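Local coordinates for soluble inorganic pyrophosphatase (Toxoplasma gondii, PDB 5WRT) that catalyses the magnesium-dependent hydrolysis of inorganic pyrophosphate to two orthophosphates, as a type I soluble pyrophosphatase, at the interface of chains A and B. Numbering follows the deposited sequence. Chains: chain A/B, Soluble inorganic pyrophosphatase.

The interface of chains A and B. Residues chain A 58, 85-87, 197; chain B 58, 86-88, 90.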
ATOM      1  N   ARG A  58       3.108   4.809 -10.572  1.00 30.16           N
ATOM      2  CA  ARG A  58       1.886   5.286  -9.939  1.00 31.15           C
ATOM      3  C   ARG A  58       1.035   6.190 -10.823  1.00 30.96           C
ATOM      4  O   ARG A  58      -0.016   6.647 -10.363  1.00 31.62           O
ATOM      5  CB  ARG A  58       2.191   5.990  -8.604  1.00 31.33           C
ATOM      6  CG  ARG A  58       2.941   7.297  -8.679  1.00 32.87           C
ATOM      7  CD  ARG A  58       2.860   7.977  -7.322  1.00 32.87           C
ATOM      8  NE  ARG A  58       3.659   9.194  -7.246  1.00 38.00           N
ATOM      9  CZ  ARG A  58       4.645   9.382  -6.375  1.00 37.08           C
ATOM     10  NH1 ARG A  58       4.950   8.430  -5.502  1.00 34.63           N
ATOM     11  NH2 ARG A  58       5.321  10.522  -6.372  1.00 36.97           N
ATOM     12  N   TYR A  85      -2.191   7.681  -8.822  1.00 31.51           N
ATOM     13  CA  TYR A  85      -2.568   7.054  -7.567  1.00 31.33           C
ATOM     14  C   TYR A  85      -1.742   7.649  -6.434  1.00 31.71           C
ATOM     15  O   TYR A  85      -0.614   8.108  -6.632  1.00 31.69           O
ATOM     16  CB  TYR A  85      -2.370   5.539  -7.634  1.00 29.89           C
ATOM     17  CG  TYR A  85      -3.388   4.833  -8.503  1.00 29.09           C
ATOM     18  CD1 TYR A  85      -4.744   5.106  -8.376  1.00 31.16           C
ATOM     19  CD2 TYR A  85      -2.995   3.895  -9.448  1.00 28.21           C
ATOM     20  CE1 TYR A  85      -5.680   4.469  -9.164  1.00 30.23           C
ATOM     21  CE2 TYR A  85      -3.925   3.250 -10.242  1.00 28.82           C
ATOM     22  CZ  TYR A  85      -5.266   3.542 -10.097  1.00 30.58           C
ATOM     23  OH  TYR A  85      -6.199   2.905 -10.884  1.00 32.58           O
ATOM     24  N   ALA A  86      -2.315   7.638  -5.229  1.00 30.44           N
ATOM     25  CA  ALA A  86      -1.605   8.179  -4.078  1.00 30.02           C
ATOM     26  C   ALA A  86      -0.410   7.325  -3.685  1.00 29.31           C
ATOM     27  O   ALA A  86       0.484   7.814  -2.987  1.00 29.38           O
ATOM     28  CB  ALA A  86      -2.557   8.321  -2.889  1.00 31.08           C
ATOM     29  N   SER A  87      -0.371   6.069  -4.120  1.00 28.41           N
ATOM     30  CA  SER A  87       0.694   5.146  -3.768  1.00 26.92           C
ATOM     31  C   SER A  87       1.193   4.436  -5.017  1.00 26.98           C
ATOM     32  O   SER A  87       0.464   4.289  -6.003  1.00 27.64           O
ATOM     33  CB  SER A  87       0.217   4.118  -2.738  1.00 27.48           C
ATOM     34  OG  SER A  87       0.033   4.726  -1.471  1.00 28.00           O
ATOM     35  N   PRO A 197      -6.465   8.422   0.950  1.00 34.37           N
ATOM     36  CA  PRO A 197      -6.045   9.830   0.860  1.00 33.93           C
ATOM     37  C   PRO A 197      -6.857  10.636  -0.136  1.00 35.57           C
ATOM     38  O   PRO A 197      -7.079  11.831   0.088  1.00 36.73           O
ATOM     39  CB  PRO A 197      -4.570   9.737   0.436  1.00 30.94           C
ATOM     40  CG  PRO A 197      -4.175   8.313   0.659  1.00 30.77           C
ATOM     41  CD  PRO A 197      -5.412   7.517   0.455  1.00 31.42           C
TER
ATOM     42  N   ARG B  58       2.961  11.625   2.557  1.00 31.65           N
ATOM     43  CA  ARG B  58       4.033  10.865   1.929  1.00 32.13           C
ATOM     44  C   ARG B  58       5.422  11.447   2.146  1.00 32.71           C
ATOM     45  O   ARG B  58       6.405  10.776   1.819  1.00 31.48           O
ATOM     46  CB  ARG B  58       3.751  10.781   0.418  1.00 31.98           C
ATOM     47  CG  ARG B  58       4.510   9.732  -0.357  1.00 33.99           C
ATOM     48  CD  ARG B  58       3.915   9.561  -1.754  1.00 33.06           C
ATOM     49  NE  ARG B  58       3.932  10.802  -2.529  1.00 34.64           N
ATOM     50  CZ  ARG B  58       3.164  11.026  -3.592  1.00 36.31           C
ATOM     51  NH1 ARG B  58       2.319  10.091  -4.009  1.00 34.59           N
ATOM     52  NH2 ARG B  58       3.239  12.181  -4.240  1.00 35.86           N
ATOM     53  N   ALA B  86       7.713   6.102  -1.474  1.00 31.34           N
ATOM     54  CA  ALA B  86       7.102   5.842  -2.771  1.00 31.15           C
ATOM     55  C   ALA B  86       5.586   5.736  -2.680  1.00 31.30           C
ATOM     56  O   ALA B  86       4.902   5.908  -3.695  1.00 30.66           O
ATOM     57  CB  ALA B  86       7.680   4.570  -3.381  1.00 29.65           C
ATOM     58  N   SER B  87       5.049   5.486  -1.487  1.00 29.05           N
ATOM     59  CA  SER B  87       3.620   5.310  -1.284  1.00 28.50           C
ATOM     60  C   SER B  87       3.157   6.157  -0.110  1.00 28.19           C
ATOM     61  O   SER B  87       3.922   6.442   0.816  1.00 29.50           O
ATOM     62  CB  SER B  87       3.272   3.838  -1.028  1.00 28.45           C
ATOM     63  OG  SER B  87       3.416   3.074  -2.211  1.00 29.61           O
ATOM     64  N   THR B  88       1.887   6.550  -0.153  1.00 26.41           N
ATOM     65  CA  THR B  88       1.298   7.316   0.935  1.00 27.34           C
ATOM     66  C   THR B  88       1.091   6.433   2.160  1.00 27.05           C
ATOM     67  O   THR B  88       0.615   5.299   2.056  1.00 27.32           O
ATOM     68  CB  THR B  88      -0.033   7.928   0.494  1.00 28.79           C
ATOM     69  OG1 THR B  88       0.199   8.873  -0.557  1.00 28.43           O
ATOM     70  CG2 THR B  88      -0.711   8.635   1.654  1.00 29.09           C
ATOM     71  N   TYR B  90      -0.966   5.531   5.356  1.00 27.07           N
ATOM     72  CA  TYR B  90      -2.388   5.660   5.648  1.00 27.77           C
ATOM     73  C   TYR B  90      -2.690   5.792   7.135  1.00 28.46           C
ATOM     74  O   TYR B  90      -3.858   5.703   7.527  1.00 30.08           O
ATOM     75  CB  TYR B  90      -3.151   4.466   5.065  1.00 27.59           C
ATOM     76  CG  TYR B  90      -2.875   4.230   3.595  1.00 27.70           C
ATOM     77  CD1 TYR B  90      -3.291   5.148   2.639  1.00 26.39           C
ATOM     78  CD2 TYR B  90      -2.191   3.101   3.164  1.00 25.91           C
ATOM     79  CE1 TYR B  90      -3.042   4.945   1.297  1.00 26.91           C
ATOM     80  CE2 TYR B  90      -1.934   2.891   1.818  1.00 23.38           C
ATOM     81  CZ  TYR B  90      -2.364   3.818   0.891  1.00 24.63           C
ATOM     82  OH  TYR B  90      -2.120   3.624  -0.449  1.00 23.72           O
TER
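Part of a two-fold interface between two copies of the enzyme, probably that of a dimer, this patch brings the loops at 86-87 of the two chains together, A:Ser87 and B:Ser87 pairing as an antiparallel beta bridge. Their CB atoms are 3.5 Å apart, and so small a side chain suits a place where two backbones come together. A:Ser87 OG lies anti to its own carbonyl carbon (chi1 -71°), which carries the hydroxyl over to chain B. There it donates to the phenol oxygen B:Tyr90 OH at 2.6 Å and accepts from the backbone B:Thr88 N at 2.9 Å, a bent bond; a hydroxyl can do both at once. Next to it, B:Thr88 OG1 donates to the carbonyl A:Ala86 O at 2.7 Å, coming in from above the carbonyl plane, 43° out of it. Threonine fits because its branches divide the work: OG1 takes the carbonyl, while the methyl CG2 packs on A:Pro197 CG at 3.6 Å. In the rigid proline ring, A:Pro197 CD lies 3.6 Å from B:Tyr90 CE1, an apolar neighbour for the tyrosine, while the phenol OH of B:Tyr90 stays with A:Ser87. B:Thr88 O sits over one face of the tyrosine ring. Beside the loops, A:Arg58 and B:Arg58 reach tip to tip and stack their guanidinium planes 5° apart, with the CZ atoms 3.6 Å from each other. They meet in different conformations, a local departure from exact symmetry: A:Arg58 is extended from CG to NE, whereas B:Arg58 bends at its third torsion, which helps turn NH1 toward A:Ala86 O for a weak hydrogen bond. That bond probably eases the repulsion of like charges, and the B:Ala86 carbonyl dipole may help. The Ser87-Tyr90, Thr88-Ala86 and Pro197 contacts have twins with the chains exchanged, while the serine pair and arginine stack are shared; this mixed polar and apolar patch thus helps hold two pyrophosphatase subunits together, if the deposited pair is the biological one.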